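Local coordinates for HEPN domain-containing protein (Thermotoga maritima, PDB 1O3U), which is of unknown function but folds as an all-helical HEPN domain, a family whose relatives have been linked to nucleotide binding, at residues E44-A49 with R126-L131; Q57-S62 with L67-S72; P77-D82 with A121-R126. All coordinates share one frame; numbering follows the deposited sequence.

Interaction 1. Residues E44-A49 with R126-L131; sequences EKAVKA and RFCEDL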
# COMPACT_ATOMS: atom_id res chain seq x y z
N GLU A 44 -3.48 -7.14 -4.42
CA GLU A 44 -3.89 -6.12 -5.40
C GLU A 44 -2.78 -5.71 -6.36
O GLU A 44 -2.95 -5.67 -7.60
CB GLU A 44 -4.43 -4.89 -4.65
CG GLU A 44 -5.74 -5.13 -3.98
CD GLU A 44 -6.33 -3.89 -3.33
OE1 GLU A 44 -6.05 -2.73 -3.81
OE2 GLU A 44 -7.13 -4.10 -2.38
N LYS A 45 -1.63 -5.37 -5.80
CA LYS A 45 -0.51 -4.91 -6.59
C LYS A 45 -0.00 -6.03 -7.52
O LYS A 45 0.36 -5.76 -8.66
CB LYS A 45 0.59 -4.34 -5.70
CG LYS A 45 0.22 -3.01 -5.01
CD LYS A 45 1.39 -2.38 -4.31
CE LYS A 45 1.04 -1.05 -3.62
NZ LYS A 45 0.75 -1.15 -2.16
N ALA A 46 -0.00 -7.28 -7.05
CA ALA A 46 0.51 -8.42 -7.81
C ALA A 46 -0.36 -8.58 -9.07
O ALA A 46 0.13 -8.70 -10.19
CB ALA A 46 0.47 -9.68 -6.99
N VAL A 47 -1.67 -8.52 -8.90
CA VAL A 47 -2.55 -8.69 -10.07
C VAL A 47 -2.44 -7.53 -11.06
O VAL A 47 -2.44 -7.72 -12.29
CB VAL A 47 -4.01 -8.91 -9.65
CG1 VAL A 47 -4.90 -9.12 -10.87
CG2 VAL A 47 -4.14 -10.10 -8.70
N LYS A 48 -2.32 -6.31 -10.55
CA LYS A 48 -2.08 -5.14 -11.40
C LYS A 48 -0.80 -5.25 -12.25
O LYS A 48 -0.75 -4.73 -13.37
CB LYS A 48 -2.01 -3.87 -10.57
CG LYS A 48 -3.31 -3.45 -10.00
CD LYS A 48 -3.13 -2.13 -9.24
CE LYS A 48 -4.38 -1.79 -8.44
N ALA A 49 0.22 -5.92 -11.70
CA ALA A 49 1.46 -6.15 -12.45
C ALA A 49 1.17 -6.96 -13.73
O ALA A 49 1.77 -6.70 -14.77
CB ALA A 49 2.49 -6.87 -11.59
N ARG A 126 2.85 -15.40 -6.21
CA ARG A 126 3.60 -16.45 -6.89
C ARG A 126 2.86 -16.91 -8.17
O ARG A 126 3.48 -17.15 -9.19
CB ARG A 126 3.84 -17.61 -5.94
CG ARG A 126 4.82 -17.25 -4.80
CD ARG A 126 5.04 -18.37 -3.81
NE ARG A 126 6.19 -18.10 -2.96
CZ ARG A 126 6.53 -18.84 -1.92
NH1 ARG A 126 5.83 -19.91 -1.59
NH2 ARG A 126 7.59 -18.52 -1.22
N PHE A 127 1.54 -16.94 -8.13
CA PHE A 127 0.74 -17.22 -9.34
C PHE A 127 0.96 -16.16 -10.43
O PHE A 127 1.19 -16.47 -11.65
CB PHE A 127 -0.73 -17.26 -9.00
CG PHE A 127 -1.60 -17.49 -10.21
CD1 PHE A 127 -1.76 -18.74 -10.73
CD2 PHE A 127 -2.26 -16.43 -10.81
CE1 PHE A 127 -2.59 -18.94 -11.84
CE2 PHE A 127 -3.07 -16.63 -11.90
CZ PHE A 127 -3.23 -17.88 -12.42
N CYS A 128 0.86 -14.89 -10.03
CA CYS A 128 1.14 -13.78 -10.93
C CYS A 128 2.58 -13.81 -11.46
O CYS A 128 2.80 -13.57 -12.66
CB CYS A 128 0.85 -12.44 -10.26
SG CYS A 128 -0.89 -12.20 -9.88
N GLU A 129 3.55 -14.13 -10.59
CA GLU A 129 4.95 -14.33 -11.04
C GLU A 129 5.04 -15.41 -12.12
O GLU A 129 5.67 -15.22 -13.17
CB GLU A 129 5.87 -14.68 -9.86
CG GLU A 129 6.22 -13.50 -9.00
CD GLU A 129 7.00 -13.83 -7.75
OE1 GLU A 129 6.99 -15.02 -7.34
OE2 GLU A 129 7.58 -12.88 -7.17
N ASP A 130 4.38 -16.54 -11.89
CA ASP A 130 4.35 -17.65 -12.82
C ASP A 130 3.74 -17.25 -14.16
O ASP A 130 4.26 -17.63 -15.21
CB ASP A 130 3.60 -18.85 -12.23
CG ASP A 130 4.37 -19.54 -11.09
OD1 ASP A 130 5.51 -19.10 -10.75
OD2 ASP A 130 3.92 -20.57 -10.52
N LEU A 131 2.65 -16.49 -14.10
CA LEU A 131 2.03 -15.93 -15.29
C LEU A 131 2.98 -14.96 -16.05
O LEU A 131 3.19 -15.12 -17.28
CB LEU A 131 0.70 -15.22 -14.91
CG LEU A 131 -0.62 -15.86 -15.30
CD1 LEU A 131 -1.74 -14.88 -14.99
CD2 LEU A 131 -0.62 -16.27 -16.85
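C128 on helix 104-132 meets A46 and V47 on helix 32-54. All three residues are buried, and the contact is small. The two segments run in the same general direction, and they come nearest at A46 and C128, whose CA atoms are 6.2 Å apart.

The apolar contacts all use the sulfur. C128 SG stands 4.1 Å from A46 CB and 4.0 Å from V47 CG2. It reaches them because it sits anti to its own carbonyl carbon, chi1 -65°. It rests against both side chains and comes near the helix backbone, 3.9 Å from V47 CA. V47 brings CG2, the branch beside its backbone N. This valine also packs on F66 and L67 of helix 63-70.

The carbonyl A46 O also lies against the cysteine, 3.7 Å from C128 SG and 3.8 Å from C128 CB. No hydrogen bond joins the segments.

The disulfide seen in this structure pairs C36 with C91, so C128 takes no part in it. Here the cysteine acts as a modest apolar residue. Between these segments, small A46, V47 and the C128 sulfur let two helices of the HEPN bundle lie close, by van der Waals contact rather than hydrogen bonds.

Interaction 2. Residues Q57-S62 with L67-S72; sequences QAWGYS and LGELSS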
# COMPACT_ATOMS: atom_id res chain seq x y z
N GLN A 57 -5.98 -1.95 -19.08
CA GLN A 57 -6.53 -1.20 -17.97
C GLN A 57 -7.15 -2.14 -16.95
O GLN A 57 -7.96 -3.02 -17.32
CB GLN A 57 -7.63 -0.26 -18.51
CG GLN A 57 -8.21 0.74 -17.54
CD GLN A 57 -7.13 1.60 -16.88
OE1 GLN A 57 -6.36 2.27 -17.57
NE2 GLN A 57 -7.06 1.58 -15.56
N ALA A 58 -6.84 -1.91 -15.67
CA ALA A 58 -7.40 -2.67 -14.56
C ALA A 58 -8.45 -1.85 -13.84
O ALA A 58 -8.12 -0.85 -13.22
CB ALA A 58 -6.29 -3.05 -13.60
N TRP A 59 -9.71 -2.25 -13.96
CA TRP A 59 -10.80 -1.59 -13.22
C TRP A 59 -11.12 -2.20 -11.85
O TRP A 59 -11.30 -3.41 -11.70
CB TRP A 59 -12.05 -1.61 -14.06
CG TRP A 59 -11.86 -0.93 -15.35
CD1 TRP A 59 -11.54 -1.50 -16.52
CD2 TRP A 59 -11.98 0.48 -15.59
NE1 TRP A 59 -11.44 -0.54 -17.50
CE2 TRP A 59 -11.73 0.68 -16.96
CE3 TRP A 59 -12.28 1.58 -14.79
CZ2 TRP A 59 -11.75 1.94 -17.55
CZ3 TRP A 59 -12.31 2.84 -15.39
CH2 TRP A 59 -12.06 3.00 -16.77
N GLY A 60 -11.17 -1.35 -10.84
CA GLY A 60 -11.73 -1.72 -9.57
C GLY A 60 -10.73 -1.51 -8.48
O GLY A 60 -9.64 -0.98 -8.66
N TYR A 61 -11.13 -1.94 -7.31
CA TYR A 61 -10.31 -1.76 -6.14
C TYR A 61 -9.87 -3.11 -5.67
O TYR A 61 -8.71 -3.30 -5.31
CB TYR A 61 -11.14 -1.01 -5.10
CG TYR A 61 -11.72 0.25 -5.71
CD1 TYR A 61 -10.89 1.34 -6.04
CD2 TYR A 61 -13.07 0.35 -6.01
CE1 TYR A 61 -11.41 2.50 -6.62
CE2 TYR A 61 -13.60 1.51 -6.58
CZ TYR A 61 -12.77 2.57 -6.89
OH TYR A 61 -13.30 3.71 -7.45
N SER A 62 -10.78 -4.07 -5.71
CA SER A 62 -10.61 -5.28 -4.96
C SER A 62 -9.81 -6.31 -5.77
O SER A 62 -9.77 -6.27 -6.99
CB SER A 62 -11.97 -5.82 -4.53
OG SER A 62 -12.66 -6.38 -5.62
N LEU A 67 -9.01 -10.08 -10.44
CA LEU A 67 -8.99 -11.50 -10.88
C LEU A 67 -10.15 -11.87 -11.77
O LEU A 67 -10.01 -12.66 -12.69
CB LEU A 67 -8.97 -12.44 -9.68
CG LEU A 67 -7.69 -12.58 -8.90
CD1 LEU A 67 -7.90 -13.71 -7.90
CD2 LEU A 67 -6.47 -12.91 -9.85
N GLY A 68 -11.32 -11.29 -11.52
CA GLY A 68 -12.46 -11.51 -12.37
C GLY A 68 -12.19 -11.02 -13.77
O GLY A 68 -12.48 -11.72 -14.72
N GLU A 69 -11.63 -9.81 -13.92
CA GLU A 69 -11.31 -9.26 -15.24
C GLU A 69 -10.26 -10.14 -15.92
O GLU A 69 -10.33 -10.43 -17.12
CB GLU A 69 -10.76 -7.80 -15.14
CG GLU A 69 -11.78 -6.68 -14.99
CD GLU A 69 -11.11 -5.30 -14.83
OE1 GLU A 69 -10.41 -4.82 -15.77
OE2 GLU A 69 -11.28 -4.70 -13.74
N LEU A 70 -9.28 -10.56 -15.14
CA LEU A 70 -8.18 -11.38 -15.66
C LEU A 70 -8.68 -12.73 -16.23
O LEU A 70 -8.09 -13.26 -17.17
CB LEU A 70 -7.15 -11.58 -14.56
CG LEU A 70 -5.72 -11.84 -15.01
CD1 LEU A 70 -5.25 -10.77 -16.01
CD2 LEU A 70 -4.75 -11.95 -13.79
N SER A 71 -9.80 -13.24 -15.69
CA SER A 71 -10.43 -14.52 -16.12
C SER A 71 -10.88 -14.59 -17.58
O SER A 71 -11.06 -15.69 -18.14
CB SER A 71 -11.64 -14.83 -15.23
OG SER A 71 -11.21 -15.10 -13.91
N SER A 72 -11.08 -13.43 -18.20
CA SER A 72 -11.47 -13.35 -19.61
C SER A 72 -10.30 -13.72 -20.52
O SER A 72 -10.48 -14.04 -21.70
CB SER A 72 -11.97 -11.94 -19.97
OG SER A 72 -10.88 -11.02 -20.01
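The loop that leads from helix 32-54 into helix 63-70 folds back beside the second helix, and E69 of that helix meets W59 of the loop. The contact lies at the surface of the HEPN domain. E69 covers the distance as a straight arm: CG is anti to the carbonyl carbon and the chain stays extended, chi2 177°.

Its carboxylate takes the W59 N-H. The bond from W59 N to E69 OE1 is weak, at 3.2 Å, but almost straight, 175° at the hydrogen. E69 OE1 also lies at the edge of the W59 ring, 3.6 Å from CD1, with ring and carboxylate planes 36° apart. The carboxylate's exact placing is doubtful, since OE2 sits only 2.4 Å from W59 O. One face of the indole is met by Q57 CG, 3.3 Å above the ring plane and toward its rim.

On the helix side, S72 OG donates to E69 O at 3.0 Å. At the loop's end, S62 is the N-cap of helix 63-70 and its OG accepts from D65 N. Y61 stacks on H11 of the second subunit.

With an alanine here, W59 N would probably lose its acceptor on the helix, leaving this part of the loop freer to shift. E69 thus adds one weak polar tie between loop and helix, beside those of S62 OG and Y61 N to D65.

Interaction 3. Residues P77-D82 with A121-R126; sequences PEELMD and AEKIIR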
# COMPACT_ATOMS: atom_id res chain seq x y z
N PRO A 77 -7.35 -20.25 -11.19
CA PRO A 77 -7.82 -21.35 -10.36
C PRO A 77 -8.86 -20.86 -9.34
O PRO A 77 -8.78 -19.73 -8.82
CB PRO A 77 -6.55 -21.85 -9.67
CG PRO A 77 -5.42 -21.31 -10.47
CD PRO A 77 -5.88 -20.05 -11.08
N GLU A 78 -9.85 -21.72 -9.12
CA GLU A 78 -10.94 -21.42 -8.22
C GLU A 78 -10.44 -21.09 -6.84
O GLU A 78 -10.97 -20.17 -6.21
CB GLU A 78 -11.89 -22.64 -8.15
CG GLU A 78 -13.11 -22.40 -7.29
CD GLU A 78 -13.82 -23.69 -6.93
OE1 GLU A 78 -14.84 -23.98 -7.59
OE2 GLU A 78 -13.34 -24.41 -6.01
N GLU A 79 -9.45 -21.82 -6.36
CA GLU A 79 -8.93 -21.59 -5.01
C GLU A 79 -8.31 -20.21 -4.85
O GLU A 79 -8.35 -19.67 -3.77
CB GLU A 79 -7.95 -22.66 -4.58
CG GLU A 79 -6.52 -22.52 -5.07
CD GLU A 79 -5.74 -23.79 -4.82
OE1 GLU A 79 -6.05 -24.77 -5.52
OE2 GLU A 79 -4.85 -23.81 -3.92
N LEU A 80 -7.72 -19.67 -5.91
CA LEU A 80 -7.20 -18.28 -5.86
C LEU A 80 -8.33 -17.27 -5.79
O LEU A 80 -8.20 -16.27 -5.15
CB LEU A 80 -6.28 -17.98 -7.03
CG LEU A 80 -4.93 -18.70 -7.01
CD1 LEU A 80 -4.00 -18.18 -8.16
CD2 LEU A 80 -4.23 -18.61 -5.66
N MET A 81 -9.42 -17.49 -6.53
CA MET A 81 -10.58 -16.60 -6.40
C MET A 81 -11.13 -16.67 -5.00
O MET A 81 -11.47 -15.64 -4.43
CB MET A 81 -11.70 -16.94 -7.40
CG MET A 81 -12.89 -15.94 -7.37
SD MET A 81 -12.48 -14.12 -7.58
CE MET A 81 -11.55 -14.32 -8.95
N ASP A 82 -11.22 -17.89 -4.44
CA ASP A 82 -11.63 -18.11 -3.05
C ASP A 82 -10.74 -17.30 -2.08
O ASP A 82 -11.25 -16.61 -1.21
CB ASP A 82 -11.56 -19.59 -2.65
CG ASP A 82 -12.76 -20.40 -3.13
OD1 ASP A 82 -12.79 -21.65 -2.87
OD2 ASP A 82 -13.71 -19.88 -3.76
N ALA A 121 -1.96 -14.08 0.09
CA ALA A 121 -1.37 -13.01 -0.70
C ALA A 121 -0.10 -13.53 -1.39
O ALA A 121 0.13 -13.30 -2.58
CB ALA A 121 -1.05 -11.83 0.17
N GLU A 122 0.73 -14.23 -0.64
CA GLU A 122 1.88 -14.88 -1.19
C GLU A 122 1.58 -15.84 -2.35
O GLU A 122 2.28 -15.83 -3.37
CB GLU A 122 2.64 -15.59 -0.09
CG GLU A 122 3.99 -16.15 -0.53
CD GLU A 122 4.93 -16.31 0.66
OE1 GLU A 122 4.46 -16.74 1.74
OE2 GLU A 122 6.11 -15.96 0.55
N LYS A 123 0.53 -16.66 -2.20
CA LYS A 123 0.07 -17.53 -3.24
C LYS A 123 -0.31 -16.77 -4.50
O LYS A 123 0.08 -17.14 -5.61
CB LYS A 123 -1.11 -18.33 -2.69
CG LYS A 123 -1.34 -19.61 -3.26
CD LYS A 123 -2.12 -20.45 -2.21
CE LYS A 123 -2.36 -21.81 -2.67
NZ LYS A 123 -3.58 -22.36 -2.05
N ILE A 124 -1.05 -15.67 -4.34
CA ILE A 124 -1.43 -14.85 -5.46
C ILE A 124 -0.22 -14.22 -6.13
O ILE A 124 -0.11 -14.21 -7.40
CB ILE A 124 -2.50 -13.82 -5.02
CG1 ILE A 124 -3.83 -14.53 -4.74
CG2 ILE A 124 -2.69 -12.74 -6.09
CD1 ILE A 124 -4.91 -13.66 -4.05
N ILE A 125 0.69 -13.67 -5.32
CA ILE A 125 1.95 -13.14 -5.85
C ILE A 125 2.71 -14.18 -6.71
O ILE A 125 3.13 -13.87 -7.81
CB ILE A 125 2.83 -12.60 -4.74
CG1 ILE A 125 2.21 -11.34 -4.14
CG2 ILE A 125 4.28 -12.40 -5.25
CD1 ILE A 125 2.90 -10.91 -2.79
N ARG A 126 2.85 -15.40 -6.21
CA ARG A 126 3.60 -16.45 -6.89
C ARG A 126 2.86 -16.91 -8.17
O ARG A 126 3.48 -17.15 -9.19
CB ARG A 126 3.84 -17.61 -5.94
CG ARG A 126 4.82 -17.25 -4.80
CD ARG A 126 5.04 -18.37 -3.81
NE ARG A 126 6.19 -18.10 -2.96
CZ ARG A 126 6.53 -18.84 -1.92
NH1 ARG A 126 5.83 -19.91 -1.59
NH2 ARG A 126 7.59 -18.52 -1.22
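K123 sends CG anti to its backbone N, chi1 -152°, and stays extended to its amine. E79 sets CG between its backbone N and carbonyl carbon, chi1 82°, then also runs straight. The two side chains cross at about a right angle, and their charged ends meet. K123 NZ donates to E79 OE2 at 2.7 Å, a hydrogen bond within a salt bridge. The oxygen uses its anti lone pair, on the side away from OE1. K123 NZ has a second partner in H83 NE2, so two bonds limit its swing.

Here the start of helix 78-88, with P77 at its N-cap, lies against helix 104-132 of the HEPN helical bundle. The axes of the two short segments come within 10.3 Å and make an angle of 134°, nearer antiparallel than parallel.

Beneath the salt bridge the packing is apolar. L80 CD2 touches the aliphatic part of K123, 3.9 Å from CG, and the side chains cross at a slant. The same methyl lies 4.2 Å from I124 CG1. L80 and I124 are buried, while E79 and K123 are exposed. I124 also packs on A43 and V47 of helix 32-54. M81 points away and packs on L67 of helix 63-70.

How the interactions relate
Interactions 1 and 3 use successive turns of helix 104-132 and share R126. Their centres are about 9 Å apart. They join where F127 CG meets L80 CD1 at 3.2 Å and A46 CB meets I125 CG1 at 3.7 Å. Interaction 2 lies farther out, its centre about 12 Å from that of interaction 1 and 14 Å from that of interaction 3. L67 links it to both, with CD2 3.8 Å from V47 CG2 and CB 3.3 Å from M81 CE. Interactions 1 and 3 join helices of the bundle, the first buried, the other reaching the surface at its salt bridge; interaction 2 joins a surface loop to helix 63-70. No ligand or active site is identified.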